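Local coordinates for HTLV-2 integrase catalytic core domain (Human T-cell leukemia virus 2, PDB 6QBT) that carries the magnesium-dependent active site of the retroviral integrase, which joins viral DNA ends to host DNA by strand transfer, at the interface of chains A and B. Numbering follows the deposited sequence. Chains: chain A/B, HTLV-2 integrase catalytic core domain.

The interface of chains A and B. Residues chain A 55, 58, 83, 87, 89; chain B 119, 138, 142-143.
B:Leu142 pushes its isobutyl group into an apolar pocket of chain A and, with 78 Å² buried, gives the largest single share of the buried surface, A:Tyr87 coming next with 53 Å². Its CG stands anti to its own carbonyl carbon (chi1 -81°), beside the backbone N, which brings B:Leu142 CG 3.8 Å from A:Phe83 CZ at the tip of that ring. The two methyls then part. B:Leu142 CD1 goes toward A:Phe83, A:Ile58 and A:Ile89, lying 3.8 Å from A:Ile89 CD1. B:Leu142 CD2 turns to the other side, 3.7 Å from A:Leu55 CD2.

A:Tyr87 closes the pocket. Its ring runs across B:Leu142 at about a right angle and takes the CB methylene on one face, 3.8 Å from B:Leu142 CB to the A:Tyr87 ring centroid, a CH-pi contact displaced toward the rim. Within chain A the same ring sets CD2 over the centre of the A:Phe83 face, while A:Phe83 CD2 lies at the A:Tyr87 edge, so the two aromatics brace each other. At the far end the phenol A:Tyr87 OH packs 3.3 Å from the methyl B:Thr138 CG2. It also hydrogen-bonds water 1 (A:Tyr87 OH to water O, 2.7 Å), which passes the link on to the amide oxygen OD1 of B:Asn143; no direct polar bond crosses this patch.

B:Thr138 divides its branches: CG2 faces A:Tyr87, whereas B:Thr138 OG1 sits by the A:Leu55 methyls and hydrogen-bonds B:Tyr119 OH at 2.5 Å, giving both hydroxyls a partner within chain B.

The whole A-B interface, of which this patch is a part, is not an exact two-fold, and this trimer packing may not be the biological one. Chain A helices 47-61 and 78-86 and the loop after the latter build the pocket; it receives the C-terminal end of chain B helix 128-142, with chain B helix 104-122 alongside.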
loop_
_atom_site.group_PDB
_atom_site.type_symbol
_atom_site.label_atom_id
_atom_site.label_comp_id
_atom_site.label_asym_id
_atom_site.label_seq_id
_atom_site.Cartn_x
_atom_site.Cartn_y
_atom_site.Cartn_z
ATOM N N LEU A 55 1.614 -13.699 -2.723
ATOM C CA LEU A 55 0.974 -12.496 -3.301
ATOM C C LEU A 55 1.282 -11.211 -2.521
ATOM O O LEU A 55 1.494 -10.189 -3.143
ATOM C CB LEU A 55 -0.542 -12.646 -3.431
ATOM C CG LEU A 55 -0.977 -13.697 -4.466
ATOM C CD1 LEU A 55 -2.433 -14.126 -4.262
ATOM C CD2 LEU A 55 -0.768 -13.187 -5.881
ATOM N N ILE A 58 4.854 -10.341 -3.580
ATOM C CA ILE A 58 4.868 -9.846 -4.939
ATOM C C ILE A 58 4.280 -8.442 -5.010
ATOM O O ILE A 58 4.854 -7.588 -5.677
ATOM C CB ILE A 58 4.168 -10.827 -5.886
ATOM C CG1 ILE A 58 5.062 -12.077 -6.044
ATOM C CG2 ILE A 58 3.880 -10.181 -7.233
ATOM C CD1 ILE A 58 4.346 -13.299 -6.604
ATOM N N PHE A 83 0.019 -22.628 -9.339
ATOM C CA PHE A 83 0.168 -21.188 -9.274
ATOM C C PHE A 83 1.444 -20.779 -10.001
ATOM O O PHE A 83 1.416 -19.957 -10.909
ATOM C CB PHE A 83 0.152 -20.726 -7.806
ATOM C CG PHE A 83 0.294 -19.246 -7.633
ATOM C CD1 PHE A 83 1.560 -18.650 -7.604
ATOM C CD2 PHE A 83 -0.834 -18.435 -7.489
ATOM C CE1 PHE A 83 1.685 -17.273 -7.449
ATOM C CE2 PHE A 83 -0.706 -17.061 -7.324
ATOM C CZ PHE A 83 0.551 -16.479 -7.312
ATOM N N TYR A 87 1.580 -18.795 -13.804
ATOM C CA TYR A 87 2.110 -17.435 -13.887
ATOM C C TYR A 87 3.598 -17.355 -14.215
ATOM O O TYR A 87 4.188 -16.282 -14.057
ATOM C CB TYR A 87 1.727 -16.651 -12.618
ATOM C CG TYR A 87 0.236 -16.714 -12.373
ATOM C CD1 TYR A 87 -0.658 -16.200 -13.322
ATOM C CD2 TYR A 87 -0.282 -17.292 -11.205
ATOM C CE1 TYR A 87 -2.029 -16.248 -13.111
ATOM C CE2 TYR A 87 -1.646 -17.359 -10.984
ATOM C CZ TYR A 87 -2.530 -16.837 -11.933
ATOM O OH TYR A 87 -3.908 -16.925 -11.724
ATOM N N ILE A 89 6.570 -18.725 -13.085
ATOM C CA ILE A 89 7.560 -18.537 -12.048
ATOM C C ILE A 89 8.284 -19.881 -11.895
ATOM O O ILE A 89 7.656 -20.895 -11.546
ATOM C CB ILE A 89 6.901 -18.117 -10.720
ATOM C CG1 ILE A 89 6.153 -16.779 -10.876
ATOM C CG2 ILE A 89 7.958 -17.965 -9.636
ATOM C CD1 ILE A 89 5.182 -16.454 -9.753
ATOM N N TYR B 119 -10.479 -18.229 -5.545
ATOM C CA TYR B 119 -9.935 -17.941 -4.215
ATOM C C TYR B 119 -10.923 -18.237 -3.063
ATOM O O TYR B 119 -10.496 -18.635 -1.971
ATOM C CB TYR B 119 -9.386 -16.499 -4.130
ATOM C CG TYR B 119 -8.044 -16.337 -4.822
ATOM C CD1 TYR B 119 -6.914 -17.058 -4.395
ATOM C CD2 TYR B 119 -7.896 -15.458 -5.900
ATOM C CE1 TYR B 119 -5.688 -16.914 -5.034
ATOM C CE2 TYR B 119 -6.676 -15.315 -6.546
ATOM C CZ TYR B 119 -5.580 -16.043 -6.112
ATOM O OH TYR B 119 -4.388 -15.880 -6.775
ATOM N N THR B 138 -3.495 -10.680 -8.213
ATOM C CA THR B 138 -3.212 -11.752 -9.149
ATOM C C THR B 138 -3.436 -11.279 -10.597
ATOM O O THR B 138 -2.584 -11.500 -11.467
ATOM C CB THR B 138 -4.058 -13.021 -8.859
ATOM O OG1 THR B 138 -3.720 -13.554 -7.564
ATOM C CG2 THR B 138 -3.803 -14.121 -9.922
ATOM N N LEU B 142 0.348 -10.981 -11.728
ATOM C CA LEU B 142 0.729 -12.347 -12.037
ATOM C C LEU B 142 0.383 -12.744 -13.472
ATOM O O LEU B 142 1.194 -13.343 -14.200
ATOM C CB LEU B 142 0.095 -13.330 -11.039
ATOM C CG LEU B 142 0.791 -13.479 -9.682
ATOM C CD1 LEU B 142 2.157 -14.098 -9.791
ATOM C CD2 LEU B 142 0.879 -12.134 -8.976
ATOM N N ASN B 143 -0.833 -12.421 -13.862
ATOM C CA ASN B 143 -1.350 -12.786 -15.171
ATOM C C ASN B 143 -0.516 -12.197 -16.335
ATOM O O ASN B 143 -0.334 -10.965 -16.436
ATOM C CB ASN B 143 -2.785 -12.301 -15.248
ATOM C CG ASN B 143 -3.571 -13.047 -16.242
ATOM O OD1 ASN B 143 -4.309 -13.965 -15.881
ATOM N ND2 ASN B 143 -3.400 -12.701 -17.521
HETATM O O HOH W 1 -5.127 -15.396 -13.634
#